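Local coordinates for protein phosphoinositol-specific phospholipase C (Pseudomonas sp., PDB 5FYP) that probably cleaves phosphoinositides at the phosphodiester bond in a calcium-dependent manner, as a bacterial phospholipase C, at residues P10-Q22 with K172-L185. Sequence-based numbering, arbitrary orientation. Where two conformers were deposited one is given.
Sequences PASWNTPFNGIAQ and KSWPTANDLQGKVL
F17 reaches between W174, L180 and L185 and anchors the tightly packed, buried side of this contact. CG anti to the backbone N (chi1 -171°) sets the ring among these three: CD2 of F17 rests 3.9 Å from CE3 of W174, the two ring planes oblique at 39°. L180 CD1 crosses at CB of F17, L185 CD2 meets CE2 from the opposite direction, and I258 closes in from strand 258-262. Beside this cluster the CB of A177 fits against I20 CD1 and S12 O. N178 N lies at the edge of the W13 indole, in its plane, while A177 and Q181 CG approach that ring obliquely. Backbone bonds fix the register: F17 N to P175 O (2.9 Å), A177 N to T15 O (3.2 Å) and N178 N to W13 O (2.9 Å), the last in the carbonyl plane, on a lone pair. N18 clamps the other end. Its OD1 accepts W174 N at 2.9 Å, the donor well above the carbonyl plane, and the amide lies 32° from the indole plane with CG 3.5 Å from W174 CD1; W174 NE1 is held by S256 O. With an alanine here, W174 N would probably lose its side-chain acceptor, and the water shared with S173 its amide partner. That water, between N18 ND2 and S173 OG, marks the looser solvent side, where CB and CG of P16 lie against S173, CB also close to W174 O. T176 OG1 accepts D179 N at 3.0 Å in an ST motif, and D179 OD2 in return accepts T176 N. The contact joins the loops entering strands 20-25 and 184-189 at their N-terminal ends, away from the calcium site, in what is probably the TIM-barrel fold of this phospholipase C family.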
loop_
_atom_site.group_PDB
_atom_site.type_symbol
_atom_site.label_atom_id
_atom_site.label_comp_id
_atom_site.label_asym_id
_atom_site.label_seq_id
_atom_site.Cartn_x
_atom_site.Cartn_y
_atom_site.Cartn_z
ATOM N N PRO A 10 15.324 -6.874 14.801
ATOM C CA PRO A 10 16.513 -6.310 14.174
ATOM C C PRO A 10 17.000 -7.088 12.937
ATOM O O PRO A 10 17.641 -6.511 12.069
ATOM C CB PRO A 10 17.549 -6.327 15.298
ATOM C CG PRO A 10 16.737 -6.270 16.545
ATOM C CD PRO A 10 15.518 -7.084 16.248
ATOM N N ALA A 11 16.641 -8.367 12.833
ATOM C CA ALA A 11 17.007 -9.169 11.652
ATOM C C ALA A 11 16.314 -8.652 10.380
ATOM O O ALA A 11 16.729 -8.995 9.271
ATOM C CB ALA A 11 16.659 -10.624 11.892
ATOM N N SER A 12 15.266 -7.849 10.537
ATOM C CA SER A 12 14.546 -7.322 9.395
ATOM C C SER A 12 15.400 -6.419 8.498
ATOM O O SER A 12 15.186 -6.353 7.297
ATOM C CB SER A 12 13.336 -6.494 9.866
ATOM O OG SER A 12 12.472 -7.248 10.684
ATOM N N TRP A 13 16.340 -5.697 9.092
ATOM C CA TRP A 13 17.025 -4.635 8.378
ATOM C C TRP A 13 17.816 -5.121 7.176
ATOM O O TRP A 13 17.793 -4.486 6.125
ATOM C CB TRP A 13 17.896 -3.830 9.344
ATOM C CG TRP A 13 17.090 -3.021 10.257
ATOM C CD1 TRP A 13 16.845 -3.263 11.594
ATOM C CD2 TRP A 13 16.347 -1.867 9.914
ATOM N NE1 TRP A 13 16.041 -2.297 12.091
ATOM C CE2 TRP A 13 15.695 -1.436 11.081
ATOM C CE3 TRP A 13 16.198 -1.131 8.733
ATOM C CZ2 TRP A 13 14.910 -0.283 11.105
ATOM C CZ3 TRP A 13 15.420 -0.033 8.747
ATOM C CH2 TRP A 13 14.818 0.424 9.945
ATOM N N ASN A 14 18.476 -6.265 7.319
ATOM C CA ASN A 14 19.246 -6.843 6.223
ATOM C C ASN A 14 18.438 -7.827 5.373
ATOM O O ASN A 14 19.009 -8.524 4.546
ATOM C CB ASN A 14 20.521 -7.488 6.771
ATOM C CG ASN A 14 21.582 -7.656 5.716
ATOM O OD1 ASN A 14 21.697 -6.865 4.771
ATOM N ND2 ASN A 14 22.382 -8.695 5.879
ATOM N N THR A 15 17.110 -7.829 5.518
ATOM C CA THR A 15 16.257 -8.728 4.761
ATOM C C THR A 15 15.635 -7.960 3.601
ATOM O O THR A 15 15.136 -6.862 3.791
ATOM C CB THR A 15 15.153 -9.286 5.669
ATOM O OG1 THR A 15 15.741 -9.914 6.820
ATOM C CG2 THR A 15 14.286 -10.299 5.001
ATOM N N PRO A 16 15.585 -8.555 2.388
ATOM C CA PRO A 16 14.819 -7.968 1.299
ATOM C C PRO A 16 13.392 -7.664 1.734
ATOM O O PRO A 16 12.805 -8.449 2.475
ATOM C CB PRO A 16 14.844 -9.071 0.241
ATOM C CG PRO A 16 16.166 -9.743 0.480
ATOM C CD PRO A 16 16.239 -9.812 1.978
ATOM N N PHE A 17 12.835 -6.570 1.253
ATOM C CA PHE A 17 11.499 -6.174 1.702
ATOM C C PHE A 17 10.454 -7.257 1.504
ATOM O O PHE A 17 9.558 -7.426 2.333
ATOM C CB PHE A 17 11.103 -4.886 0.983
ATOM C CG PHE A 17 9.827 -4.239 1.502
ATOM C CD1 PHE A 17 9.788 -3.639 2.736
ATOM C CD2 PHE A 17 8.671 -4.243 0.740
ATOM C CE1 PHE A 17 8.630 -3.043 3.195
ATOM C CE2 PHE A 17 7.510 -3.643 1.195
ATOM C CZ PHE A 17 7.471 -3.037 2.428
ATOM N N ASN A 18 10.566 -7.988 0.392
ATOM C CA ASN A 18 9.644 -9.080 0.102
ATOM C C ASN A 18 9.784 -10.278 1.042
ATOM O O ASN A 18 8.897 -11.123 1.079
ATOM C CB ASN A 18 9.766 -9.525 -1.349
ATOM C CG ASN A 18 11.170 -9.956 -1.689
ATOM O OD1 ASN A 18 12.122 -9.157 -1.618
ATOM N ND2 ASN A 18 11.310 -11.183 -2.148
ATOM N N GLY A 19 10.898 -10.346 1.777
ATOM C CA GLY A 19 11.086 -11.385 2.800
ATOM C C GLY A 19 10.690 -10.989 4.191
ATOM O O GLY A 19 11.005 -11.741 5.134
ATOM N N ILE A 20 10.000 -9.858 4.342
ATOM C CA ILE A 20 9.604 -9.342 5.647
ATOM C C ILE A 20 8.076 -9.430 5.798
ATOM O O ILE A 20 7.322 -9.017 4.909
ATOM C CB ILE A 20 10.083 -7.891 5.829
ATOM C CG1 ILE A 20 11.605 -7.789 5.705
ATOM C CG2 ILE A 20 9.598 -7.338 7.153
ATOM C CD1 ILE A 20 12.137 -6.387 5.705
ATOM N N ALA A 21 7.656 -9.966 6.934
ATOM C CA ALA A 21 6.254 -10.015 7.350
ATOM C C ALA A 21 5.968 -8.857 8.305
ATOM O O ALA A 21 6.768 -8.552 9.206
ATOM C CB ALA A 21 5.941 -11.319 8.037
ATOM N N GLN A 22 4.788 -8.282 8.153
ATOM C CA GLN A 22 4.347 -7.154 8.949
ATOM C C GLN A 22 2.915 -7.309 9.397
ATOM O O GLN A 22 2.038 -7.757 8.631
ATOM C CB GLN A 22 4.399 -5.850 8.142
ATOM C CG GLN A 22 5.726 -5.523 7.520
ATOM C CD GLN A 22 5.711 -4.124 6.933
ATOM O OE1 GLN A 22 5.220 -3.159 7.562
ATOM N NE2 GLN A 22 6.270 -3.983 5.753
ATOM N N LYS A 172 13.725 -12.881 -7.607
ATOM C CA LYS A 172 14.508 -11.679 -7.299
ATOM C C LYS A 172 14.161 -11.129 -5.911
ATOM O O LYS A 172 13.078 -11.269 -5.358
ATOM C CB LYS A 172 14.315 -10.617 -8.400
ATOM C CG LYS A 172 14.975 -10.950 -9.778
ATOM C CD LYS A 172 16.421 -10.461 -9.855
ATOM C CE LYS A 172 17.112 -10.542 -11.197
ATOM N NZ LYS A 172 16.677 -11.655 -12.050
ATOM N N SER A 173 15.125 -10.419 -5.362
ATOM C CA SER A 173 14.978 -9.740 -4.076
ATOM C C SER A 173 14.721 -8.254 -4.278
ATOM O O SER A 173 15.394 -7.570 -5.068
ATOM C CB SER A 173 16.254 -9.894 -3.248
ATOM O OG SER A 173 16.459 -11.236 -2.934
ATOM N N TRP A 174 13.746 -7.737 -3.534
ATOM C CA TRP A 174 13.614 -6.282 -3.394
ATOM C C TRP A 174 14.821 -5.730 -2.627
ATOM O O TRP A 174 15.509 -6.476 -1.922
ATOM C CB TRP A 174 12.340 -5.945 -2.618
ATOM C CG TRP A 174 11.057 -6.205 -3.348
ATOM C CD1 TRP A 174 10.678 -7.347 -3.995
ATOM C CD2 TRP A 174 9.935 -5.307 -3.442
ATOM N NE1 TRP A 174 9.405 -7.203 -4.506
ATOM C CE2 TRP A 174 8.925 -5.967 -4.175
ATOM C CE3 TRP A 174 9.686 -4.000 -2.982
ATOM C CZ2 TRP A 174 7.719 -5.370 -4.470
ATOM C CZ3 TRP A 174 8.481 -3.412 -3.276
ATOM C CH2 TRP A 174 7.524 -4.088 -4.039
ATOM N N PRO A 175 15.021 -4.395 -2.663
ATOM C CA PRO A 175 15.972 -3.806 -1.727
ATOM C C PRO A 175 15.608 -4.175 -0.286
ATOM O O PRO A 175 14.441 -4.453 0.054
ATOM C CB PRO A 175 15.822 -2.299 -1.972
ATOM C CG PRO A 175 15.255 -2.205 -3.372
ATOM C CD PRO A 175 14.329 -3.372 -3.451
ATOM N N THR A 176 16.620 -4.159 0.564
ATOM C CA THR A 176 16.410 -4.501 1.972
ATOM C C THR A 176 15.720 -3.370 2.703
ATOM O O THR A 176 15.675 -2.220 2.227
ATOM C CB THR A 176 17.726 -4.825 2.713
ATOM O OG1 THR A 176 18.498 -3.635 2.722
ATOM C CG2 THR A 176 18.480 -5.977 2.037
ATOM N N ALA A 177 15.207 -3.655 3.892
ATOM C CA ALA A 177 14.674 -2.578 4.734
ATOM C C ALA A 177 15.731 -1.499 4.988
ATOM O O ALA A 177 15.405 -0.311 4.955
ATOM C CB ALA A 177 14.088 -3.111 6.004
ATOM N N ASN A 178 16.977 -1.897 5.225
ATOM C CA ASN A 178 18.070 -0.922 5.371
ATOM C C ASN A 178 18.209 -0.045 4.119
ATOM O O ASN A 178 18.341 1.171 4.208
ATOM C CB ASN A 178 19.392 -1.643 5.645
ATOM C CG ASN A 178 20.524 -0.687 5.859
ATOM O OD1 ASN A 178 20.446 0.116 6.755
ATOM N ND2 ASN A 178 21.530 -0.731 5.013
ATOM N N ASP A 179 18.181 -0.670 2.937
ATOM C CA ASP A 179 18.258 0.073 1.690
ATOM C C ASP A 179 17.097 1.084 1.574
ATOM O O ASP A 179 17.248 2.140 0.953
ATOM C CB ASP A 179 18.147 -0.844 0.469
ATOM C CG ASP A 179 19.309 -1.782 0.269
ATOM O OD1 ASP A 179 20.442 -1.472 0.680
ATOM O OD2 ASP A 179 19.052 -2.855 -0.363
ATOM N N LEU A 180 15.949 0.711 2.136
ATOM C CA LEU A 180 14.721 1.499 2.058
ATOM C C LEU A 180 14.473 2.382 3.283
ATOM O O LEU A 180 13.366 2.867 3.496
ATOM C CB LEU A 180 13.529 0.578 1.816
ATOM C CG LEU A 180 13.532 -0.204 0.507
ATOM C CD1 LEU A 180 12.440 -1.244 0.542
ATOM C CD2 LEU A 180 13.394 0.711 -0.670
ATOM N N GLN A 181 15.515 2.644 4.070
ATOM C CA GLN A 181 15.346 3.537 5.208
ATOM C C GLN A 181 14.824 4.877 4.756
ATOM O O GLN A 181 15.289 5.438 3.753
ATOM C CB GLN A 181 16.691 3.842 5.863
ATOM C CG GLN A 181 17.191 2.886 6.872
ATOM C CD GLN A 181 18.543 3.336 7.405
ATOM O OE1 GLN A 181 18.717 4.495 7.825
ATOM N NE2 GLN A 181 19.473 2.457 7.363
ATOM N N GLY A 182 13.869 5.402 5.511
ATOM C CA GLY A 182 13.303 6.701 5.200
ATOM C C GLY A 182 12.377 6.760 4.000
ATOM O O GLY A 182 11.929 7.842 3.640
ATOM N N LYS A 183 12.071 5.608 3.407
ATOM C CA LYS A 183 11.247 5.592 2.215
ATOM C C LYS A 183 9.763 5.405 2.545
ATOM O O LYS A 183 9.382 4.877 3.596
ATOM C CB LYS A 183 11.720 4.520 1.233
ATOM C CG LYS A 183 13.183 4.623 0.789
ATOM C CD LYS A 183 13.607 5.938 0.176
ATOM C CE LYS A 183 12.938 6.215 -1.136
ATOM N NZ LYS A 183 13.258 7.629 -1.511
ATOM N N VAL A 184 8.940 5.847 1.598
ATOM C CA VAL A 184 7.486 5.641 1.598
ATOM C C VAL A 184 7.109 4.942 0.291
ATOM O O VAL A 184 7.529 5.330 -0.780
ATOM C CB VAL A 184 6.751 6.975 1.719
ATOM C CG1 VAL A 184 5.250 6.811 1.562
ATOM C CG2 VAL A 184 7.080 7.653 3.047
ATOM N N LEU A 185 6.328 3.865 0.433
ATOM C CA LEU A 185 5.772 3.101 -0.685
ATOM C C LEU A 185 4.271 3.291 -0.699
ATOM O O LEU A 185 3.627 3.070 0.313
ATOM C CB LEU A 185 6.079 1.594 -0.563
ATOM C CG LEU A 185 7.510 1.151 -0.822
ATOM C CD1 LEU A 185 8.475 1.596 0.255
ATOM C CD2 LEU A 185 7.573 -0.353 -0.978
HETATM O O HOH W 1 20.730 -4.211 3.745
HETATM O O HOH W 2 14.111 -12.380 -2.068
#